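Local coordinates for vascular protein tyrosine phosphatase 1 (PDB 3I36) that probably hydrolyses phosphotyrosine in target proteins, yielding tyrosine and phosphate, here as the catalytic domain of a receptor-type tyrosine phosphatase, at residues Lys126-Met131 against Leu241-Ala246; Ile140-Lys145 against Thr152-Tyr157. All coordinates share one frame; numbering follows the deposited sequence.

Contact 1 of 2, residues Lys126-Met131 against Leu241-Ala246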
ATOM      1  N   LYS A 126      14.069  -9.775   7.552  1.00 14.47           N
ATOM      2  CA  LYS A 126      13.543 -10.573   8.660  1.00 18.37           C
ATOM      3  C   LYS A 126      12.394  -9.829   9.310  1.00 18.68           C
ATOM      4  O   LYS A 126      11.342 -10.403   9.604  1.00 13.62           O
ATOM      5  CB  LYS A 126      14.635 -10.880   9.681  1.00 16.84           C
ATOM      6  CG  LYS A 126      15.740 -11.763   9.143  1.00 21.97           C
ATOM      7  CD  LYS A 126      16.667 -12.189  10.266  1.00 30.23           C
ATOM      8  CE  LYS A 126      17.942 -12.802   9.711  1.00 45.42           C
ATOM      9  NZ  LYS A 126      18.963 -13.005  10.774  1.00 52.34           N
ATOM     10  N   ASP A 127      12.596  -8.533   9.509  1.00 12.08           N
ATOM     11  CA  ASP A 127      11.557  -7.692  10.076  1.00 10.71           C
ATOM     12  C   ASP A 127      10.305  -7.736   9.213  1.00 11.56           C
ATOM     13  O   ASP A 127       9.190  -7.821   9.718  1.00 13.18           O
ATOM     14  CB  ASP A 127      12.047  -6.254  10.126  1.00 11.63           C
ATOM     15  CG  ASP A 127      13.122  -6.045  11.165  1.00 13.60           C
ATOM     16  OD1 ASP A 127      13.336  -6.950  12.012  1.00 15.62           O
ATOM     17  OD2 ASP A 127      13.735  -4.970  11.131  1.00 18.11           O
ATOM     18  N   PHE A 128      10.506  -7.659   7.902  1.00 13.06           N
ATOM     19  CA  PHE A 128       9.397  -7.664   6.976  1.00 11.59           C
ATOM     20  C   PHE A 128       8.563  -8.921   7.149  1.00 12.14           C
ATOM     21  O   PHE A 128       7.343  -8.854   7.308  1.00 13.15           O
ATOM     22  CB  PHE A 128       9.920  -7.581   5.551  1.00 13.16           C
ATOM     23  CG  PHE A 128       8.853  -7.564   4.518  1.00 12.85           C
ATOM     24  CD1 PHE A 128       8.280  -6.368   4.111  1.00 12.51           C
ATOM     25  CD2 PHE A 128       8.423  -8.744   3.934  1.00 12.75           C
ATOM     26  CE1 PHE A 128       7.294  -6.354   3.123  1.00 13.84           C
ATOM     27  CE2 PHE A 128       7.436  -8.737   2.964  1.00 11.42           C
ATOM     28  CZ  PHE A 128       6.870  -7.538   2.561  1.00 14.50           C
ATOM     29  N   TRP A 129       9.214 -10.075   7.112  1.00 12.62           N
ATOM     30  CA  TRP A 129       8.483 -11.324   7.263  1.00 13.70           C
ATOM     31  C   TRP A 129       7.920 -11.501   8.663  1.00 15.05           C
ATOM     32  O   TRP A 129       6.876 -12.127   8.848  1.00 13.78           O
ATOM     33  CB  TRP A 129       9.337 -12.510   6.842  1.00 12.97           C
ATOM     34  CG  TRP A 129       9.465 -12.544   5.369  1.00 13.58           C
ATOM     35  CD1 TRP A 129      10.546 -12.175   4.629  1.00 12.71           C
ATOM     36  CD2 TRP A 129       8.436 -12.899   4.444  1.00 14.82           C
ATOM     37  NE1 TRP A 129      10.267 -12.313   3.286  1.00 14.00           N
ATOM     38  CE2 TRP A 129       8.977 -12.756   3.146  1.00 14.68           C
ATOM     39  CE3 TRP A 129       7.113 -13.337   4.582  1.00 16.08           C
ATOM     40  CZ2 TRP A 129       8.239 -13.035   1.997  1.00 13.53           C
ATOM     41  CZ3 TRP A 129       6.376 -13.607   3.438  1.00 18.63           C
ATOM     42  CH2 TRP A 129       6.943 -13.460   2.163  1.00 13.40           C
ATOM     43  N   ARG A 130       8.590 -10.928   9.647  1.00 12.45           N
ATOM     44  CA  ARG A 130       8.088 -11.000  11.007  1.00 14.18           C
ATOM     45  C   ARG A 130       6.783 -10.211  11.080  1.00 11.37           C
ATOM     46  O   ARG A 130       5.833 -10.623  11.731  1.00 13.28           O
ATOM     47  CB  ARG A 130       9.118 -10.474  12.006  1.00 14.61           C
ATOM     48  CG  ARG A 130       8.776 -10.809  13.449  1.00 21.36           C
ATOM     49  CD  ARG A 130      10.010 -10.770  14.345  1.00 19.87           C
ATOM     50  NE  ARG A 130      10.781  -9.556  14.147  1.00 21.72           N
ATOM     51  CZ  ARG A 130      10.780  -8.525  14.982  1.00 24.43           C
ATOM     52  NH1 ARG A 130      11.511  -7.458  14.711  1.00 23.63           N
ATOM     53  NH2 ARG A 130      10.042  -8.563  16.077  1.00 29.48           N
ATOM     54  N   MET A 131       6.726  -9.097  10.364  1.00  9.80           N
ATOM     55  CA  MET A 131       5.506  -8.304  10.327  1.00  8.44           C
ATOM     56  C   MET A 131       4.430  -9.097   9.606  1.00 11.96           C
ATOM     57  O   MET A 131       3.286  -9.178  10.049  1.00 15.53           O
ATOM     58  CB  MET A 131       5.735  -7.017   9.570  1.00 12.94           C
ATOM     59  CG  MET A 131       4.451  -6.234   9.400  1.00 14.37           C
ATOM     60  SD  MET A 131       4.745  -4.565   8.819  1.00 12.49           S
ATOM     61  CE  MET A 131       5.254  -4.839   7.132  1.00 10.57           C
ATOM     62  N   LEU A 241      -0.936  -6.135   3.103  1.00  8.56           N
ATOM     63  CA  LEU A 241       0.336  -5.442   3.195  1.00 10.85           C
ATOM     64  C   LEU A 241       0.589  -4.882   1.809  1.00  8.85           C
ATOM     65  O   LEU A 241       0.643  -5.620   0.828  1.00 11.68           O
ATOM     66  CB  LEU A 241       1.436  -6.406   3.608  1.00 12.88           C
ATOM     67  CG  LEU A 241       2.833  -5.838   3.861  1.00 12.08           C
ATOM     68  CD1 LEU A 241       3.690  -6.954   4.411  1.00  9.96           C
ATOM     69  CD2 LEU A 241       3.475  -5.289   2.595  1.00 19.13           C
ATOM     70  N   VAL A 242       0.697  -3.567   1.725  1.00  8.25           N
ATOM     71  CA  VAL A 242       0.881  -2.922   0.436  1.00  7.44           C
ATOM     72  C   VAL A 242       2.182  -2.176   0.492  1.00  9.52           C
ATOM     73  O   VAL A 242       2.471  -1.515   1.475  1.00  9.51           O
ATOM     74  CB  VAL A 242      -0.242  -1.938   0.129  1.00 10.10           C
ATOM     75  CG1 VAL A 242      -0.067  -1.356  -1.297  1.00 12.57           C
ATOM     76  CG2 VAL A 242      -1.576  -2.635   0.245  1.00  8.89           C
ATOM     77  N   HIS A 243       3.000  -2.319  -0.543  1.00 11.79           N
ATOM     78  CA  HIS A 243       4.252  -1.579  -0.565  1.00  9.27           C
ATOM     79  C   HIS A 243       4.649  -1.311  -1.992  1.00 13.61           C
ATOM     80  O   HIS A 243       4.240  -2.023  -2.912  1.00 13.05           O
ATOM     81  CB  HIS A 243       5.364  -2.346   0.142  1.00 10.12           C
ATOM     82  CG  HIS A 243       5.880  -3.506  -0.649  1.00 12.36           C
ATOM     83  ND1 HIS A 243       6.907  -3.383  -1.557  1.00 15.70           N
ATOM     84  CD2 HIS A 243       5.496  -4.803  -0.681  1.00 10.52           C
ATOM     85  CE1 HIS A 243       7.151  -4.562  -2.107  1.00 16.21           C
ATOM     86  NE2 HIS A 243       6.304  -5.440  -1.600  1.00 12.48           N
ATOM     87  N   CYS A 244       5.430  -0.258  -2.173  1.00 12.44           N
ATOM     88  CA  CYS A 244       6.116  -0.026  -3.425  1.00 11.20           C
ATOM     89  C   CYS A 244       7.550   0.161  -2.974  1.00 14.86           C
ATOM     90  O   CYS A 244       8.109  -0.723  -2.326  1.00 14.38           O
ATOM     91  CB  CYS A 244       5.562   1.217  -4.129  1.00 10.70           C
ATOM     92  SG  CYS A 244       5.098   2.564  -2.984  1.00 14.86           S
ATOM     93  N   SER A 245       8.129   1.318  -3.267  1.00 13.01           N
ATOM     94  CA  SER A 245       9.458   1.704  -2.805  0.50 13.53           C
ATOM     95  C   SER A 245       9.386   2.217  -1.371  1.00 12.96           C
ATOM     96  O   SER A 245       9.804   1.588  -0.392  1.00 11.08           O
ATOM     97  CB  SER A 245       9.972   2.848  -3.697  0.50 12.49           C
ATOM     98  OG  SER A 245       9.054   3.952  -3.730  0.50 11.74           O
ATOM     99  N   ALA A 246       8.840   3.417  -1.275  1.00 11.56           N
ATOM    100  CA  ALA A 246       8.714   4.093  -0.002  1.00 12.53           C
ATOM    101  C   ALA A 246       7.433   3.654   0.723  1.00 11.35           C
ATOM    102  O   ALA A 246       7.277   3.865   1.923  1.00 12.56           O
ATOM    103  CB  ALA A 246       8.732   5.582  -0.215  1.00 11.06           C
TER

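Contact 2 of 2, residues Ile140-Lys145 against Thr152-Tyr157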
ATOM      1  N   ILE A 140       0.000  -9.701   0.012  1.00 11.66           N
ATOM      2  CA  ILE A 140       0.934  -8.605  -0.148  1.00  8.75           C
ATOM      3  C   ILE A 140       0.651  -8.022  -1.501  1.00 14.25           C
ATOM      4  O   ILE A 140       0.513  -8.749  -2.477  1.00 12.21           O
ATOM      5  CB  ILE A 140       2.391  -9.083  -0.123  1.00 10.90           C
ATOM      6  CG1 ILE A 140       2.789  -9.476   1.307  1.00 12.59           C
ATOM      7  CG2 ILE A 140       3.319  -7.993  -0.664  1.00 12.00           C
ATOM      8  CD1 ILE A 140       4.193 -10.092   1.388  1.00 12.03           C
ATOM      9  N   VAL A 141       0.566  -6.701  -1.556  1.00  9.49           N
ATOM     10  CA  VAL A 141       0.438  -6.026  -2.824  1.00  7.99           C
ATOM     11  C   VAL A 141       1.714  -5.259  -3.021  1.00  7.57           C
ATOM     12  O   VAL A 141       2.047  -4.378  -2.231  1.00 10.63           O
ATOM     13  CB  VAL A 141      -0.744  -5.063  -2.823  1.00 10.65           C
ATOM     14  CG1 VAL A 141      -0.791  -4.281  -4.141  1.00 11.88           C
ATOM     15  CG2 VAL A 141      -2.031  -5.838  -2.623  1.00 13.54           C
ATOM     16  N   MET A 142       2.432  -5.602  -4.077  1.00 11.26           N
ATOM     17  CA  MET A 142       3.712  -4.999  -4.347  1.00 12.45           C
ATOM     18  C   MET A 142       3.589  -4.182  -5.609  1.00 13.34           C
ATOM     19  O   MET A 142       3.216  -4.702  -6.665  1.00 14.04           O
ATOM     20  CB  MET A 142       4.760  -6.077  -4.542  1.00 13.81           C
ATOM     21  CG  MET A 142       6.077  -5.525  -4.999  1.00  9.95           C
ATOM     22  SD  MET A 142       7.365  -6.770  -4.880  1.00 13.45           S
ATOM     23  CE  MET A 142       8.760  -5.802  -5.467  1.00 14.44           C
ATOM     24  N   LEU A 143       3.904  -2.899  -5.509  1.00 11.18           N
ATOM     25  CA  LEU A 143       3.585  -1.991  -6.602  1.00 11.09           C
ATOM     26  C   LEU A 143       4.821  -1.391  -7.209  1.00 16.28           C
ATOM     27  O   LEU A 143       4.822  -0.251  -7.665  1.00 18.55           O
ATOM     28  CB  LEU A 143       2.655  -0.889  -6.112  1.00  8.43           C
ATOM     29  CG  LEU A 143       1.331  -1.415  -5.557  1.00 14.92           C
ATOM     30  CD1 LEU A 143       0.687  -0.372  -4.669  1.00 12.23           C
ATOM     31  CD2 LEU A 143       0.404  -1.809  -6.699  1.00 15.39           C
ATOM     32  N   THR A 144       5.885  -2.174  -7.217  1.00 16.89           N
ATOM     33  CA  THR A 144       7.131  -1.716  -7.771  1.00 18.74           C
ATOM     34  C   THR A 144       7.874  -2.908  -8.324  1.00 19.21           C
ATOM     35  O   THR A 144       7.657  -4.040  -7.895  1.00 14.66           O
ATOM     36  CB  THR A 144       8.003  -1.038  -6.691  1.00 15.30           C
ATOM     37  OG1 THR A 144       9.177  -0.509  -7.301  1.00 19.00           O
ATOM     38  CG2 THR A 144       8.399  -2.032  -5.621  1.00 14.79           C
ATOM     39  N   LYS A 145       8.736  -2.663  -9.299  1.00 14.94           N
ATOM     40  CA  LYS A 145       9.741  -3.646  -9.608  1.00 18.77           C
ATOM     41  C   LYS A 145      10.795  -3.445  -8.545  1.00 21.88           C
ATOM     42  O   LYS A 145      10.882  -2.366  -7.960  1.00 18.80           O
ATOM     43  CB  LYS A 145      10.349  -3.379 -10.977  1.00 21.86           C
ATOM     44  CG  LYS A 145       9.363  -3.465 -12.125  1.00 21.54           C
ATOM     45  CD  LYS A 145      10.121  -3.439 -13.452  1.00 22.45           C
ATOM     46  CE  LYS A 145       9.178  -3.396 -14.631  1.00 25.62           C
ATOM     47  NZ  LYS A 145       8.314  -2.185 -14.612  1.00 28.09           N
ATOM     48  N   THR A 152      17.711   0.245  -7.112  1.00 27.68           N
ATOM     49  CA  THR A 152      16.994  -0.700  -6.257  1.00 24.43           C
ATOM     50  C   THR A 152      15.881   0.025  -5.526  1.00 22.14           C
ATOM     51  O   THR A 152      16.117   0.966  -4.772  1.00 28.07           O
ATOM     52  CB  THR A 152      17.914  -1.390  -5.237  1.00 28.83           C
ATOM     53  OG1 THR A 152      18.916  -2.136  -5.938  1.00 32.65           O
ATOM     54  CG2 THR A 152      17.103  -2.348  -4.361  1.00 24.02           C
ATOM     55  N   LYS A 153      14.658  -0.406  -5.779  1.00 19.49           N
ATOM     56  CA  LYS A 153      13.504   0.166  -5.121  1.00 20.62           C
ATOM     57  C   LYS A 153      13.039  -0.749  -4.000  1.00 18.31           C
ATOM     58  O   LYS A 153      12.344  -0.322  -3.090  1.00 16.57           O
ATOM     59  CB  LYS A 153      12.386   0.385  -6.137  1.00 21.91           C
ATOM     60  CG  LYS A 153      12.696   1.499  -7.145  1.00 24.81           C
ATOM     61  CD  LYS A 153      12.814   2.832  -6.422  1.00 22.78           C
ATOM     62  CE  LYS A 153      12.662   3.998  -7.365  1.00 30.25           C
ATOM     63  NZ  LYS A 153      12.694   5.297  -6.650  1.00 31.41           N
ATOM     64  N   CYS A 154      13.425  -2.017  -4.072  1.00 15.40           N
ATOM     65  CA  CYS A 154      12.897  -3.012  -3.147  1.00 13.80           C
ATOM     66  C   CYS A 154      13.717  -4.279  -3.247  1.00 14.63           C
ATOM     67  O   CYS A 154      14.096  -4.685  -4.340  1.00 19.35           O
ATOM     68  CB  CYS A 154      11.431  -3.318  -3.483  1.00 10.97           C
ATOM     69  SG  CYS A 154      10.640  -4.453  -2.302  1.00 13.81           S
ATOM     70  N   GLU A 155      14.038  -4.885  -2.111  1.00 12.65           N
ATOM     71  CA  GLU A 155      14.717  -6.171  -2.150  1.00 16.97           C
ATOM     72  C   GLU A 155      13.774  -7.223  -2.702  1.00 14.90           C
ATOM     73  O   GLU A 155      12.569  -7.121  -2.542  1.00 14.94           O
ATOM     74  CB  GLU A 155      15.212  -6.589  -0.763  1.00 17.48           C
ATOM     75  CG  GLU A 155      16.363  -5.736  -0.290  1.00 20.01           C
ATOM     76  CD  GLU A 155      17.497  -5.743  -1.293  1.00 22.08           C
ATOM     77  OE1 GLU A 155      18.033  -6.834  -1.560  1.00 19.98           O
ATOM     78  OE2 GLU A 155      17.842  -4.663  -1.819  1.00 24.98           O
ATOM     79  N   GLU A 156      14.327  -8.232  -3.365  1.00 16.42           N
ATOM     80  CA  GLU A 156      13.516  -9.371  -3.736  1.00 14.92           C
ATOM     81  C   GLU A 156      13.393 -10.196  -2.474  1.00 12.29           C
ATOM     82  O   GLU A 156      14.221 -11.072  -2.193  1.00 15.06           O
ATOM     83  CB  GLU A 156      14.162 -10.169  -4.853  1.00 15.87           C
ATOM     84  CG  GLU A 156      13.360 -11.409  -5.212  1.00 19.55           C
ATOM     85  CD  GLU A 156      13.693 -11.920  -6.591  1.00 28.80           C
ATOM     86  OE1 GLU A 156      13.187 -12.992  -6.964  1.00 28.26           O
ATOM     87  OE2 GLU A 156      14.455 -11.241  -7.305  1.00 33.79           O
ATOM     88  N   TYR A 157      12.369  -9.888  -1.694  1.00 14.42           N
ATOM     89  CA  TYR A 157      12.284 -10.380  -0.325  1.00 16.13           C
ATOM     90  C   TYR A 157      11.583 -11.710  -0.259  1.00 13.74           C
ATOM     91  O   TYR A 157      11.406 -12.262   0.818  1.00 15.01           O
ATOM     92  CB  TYR A 157      11.516  -9.387   0.537  1.00 13.98           C
ATOM     93  CG  TYR A 157      10.161  -9.052  -0.025  1.00 13.40           C
ATOM     94  CD1 TYR A 157       9.073  -9.892   0.172  1.00 10.40           C
ATOM     95  CD2 TYR A 157       9.981  -7.905  -0.790  1.00 13.80           C
ATOM     96  CE1 TYR A 157       7.821  -9.575  -0.367  1.00 13.39           C
ATOM     97  CE2 TYR A 157       8.752  -7.577  -1.317  1.00 13.03           C
ATOM     98  CZ  TYR A 157       7.676  -8.416  -1.102  1.00 13.19           C
ATOM     99  OH  TYR A 157       6.461  -8.077  -1.638  1.00 14.11           O
TER

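Contact 1 of 2, residues Lys126-Met131 against Leu241-Ala246
His243, which just reaches Phe128 across the contact, has its imidazole held at both nitrogens. ND1 donates to Cys244 O over 3.0 Å, nearly straight at 171° and onto a lone pair in the carbonyl plane, while NE2 is hydrogen-bonded to the hydroxyl of Tyr157. A histidine suits this place because its two nitrogens lie in one rigid plane, so the two bonds together fix the rotation of the ring beside Cys244. The Phe128 ring approaches obliquely, its CZ 4.5 Å from His243 CD2. Most of the contact is apolar and centres on Leu241, whose CD1 lies 3.7 Å from Phe128 CZ; its other methyl, CD2, also meets the end of that ring. Met131 comes to the same leucine one helical turn later. Its chain runs extended as far as SD, then bends (chi3 71°), bringing CE to 3.8 Å from Leu241 CD1. A flexible thioether and a stiff phenyl ring thus both reach the leucine methyls. Helix 125-134 here covers one face of the mixed sheet, its residues 126-131 running at 145° to residues 241-243 of strand 240-243, which lies between strands 114-117 and 139-142; on the other face Val242 packs against helix 249-267.

Contact 2 of 2, residues Ile140-Lys145 against Thr152-Tyr157
Buried side-chain packing joins the end of strand 139-142 and the residues that follow it to a loop segment, 152-157, that comes back across it before strand 164-166, the touching parts running 132° apart. Alternation along the first segment turns Ile140, Met142 and Thr144 toward the loop. Met142 meets two different partners: its fully extended chain slides past Tyr157 in the opposite direction, making an oblique Met-aromatic contact with SD 5.0 Å from the ring centroid. Beyond the sulfur, Met142 CE meets Cys154 SG at 3.9 Å. A long, unbranched thioether fits because it can touch a ring and a thiol in succession. The Tyr157 ring reaches inward because its CG stands between the backbone N and carbonyl carbon (chi1 54°). Ile140 meets it from the opposite direction, CG2 lying 3.3 Å from Tyr157 OH and CD1 beside CE1; the buried hydroxyl is hydrogen-bonded to His243 and Gln202. At the other end Thr144 OG1 donates to Lys145 O over 2.6 Å, and Lys153 CB lies 3.5 Å from that same OG1. The threonine methyl, CG2, turns instead to Cys154 CB, 3.9 Å away. Were Thr144 an alanine, Lys145 O would probably lose this donor and a gap would open against Cys154 CB where the methyl now sits. Lys145 takes its NZ to Thr206 O. Residues Lys153 to Trp158 carry the Lys-Cys-x-x-Tyr-Trp signature of protein tyrosine phosphatases, anchored here beside the strand leading into the E loop.

Contacts 1 and 2 have centres about 9 Å apart and share the sheet, strands 240-243 and 139-142 being neighbours in it; a backbone hydrogen bond joins Leu241 O to Val141 N at 2.6 Å. Tyr157 ties their side chains together: its hydrogen bond from OH to His243 NE2 spans 2.6 Å, and its CD1 is 3.4 Å from Phe128 CE2. Segment 241-246 of contact 1 itself carries Cys244, by close similarity the phosphocysteine nucleophile, and the residues after it that, by the same similarity, probably bind substrate. Contact 2 approaches from the side, the nearest side-chain atoms of Thr144 lying about 4 Å from those of Cys244 and of Arg250. Together they form buried second-shell structure beneath the phosphate-binding loop.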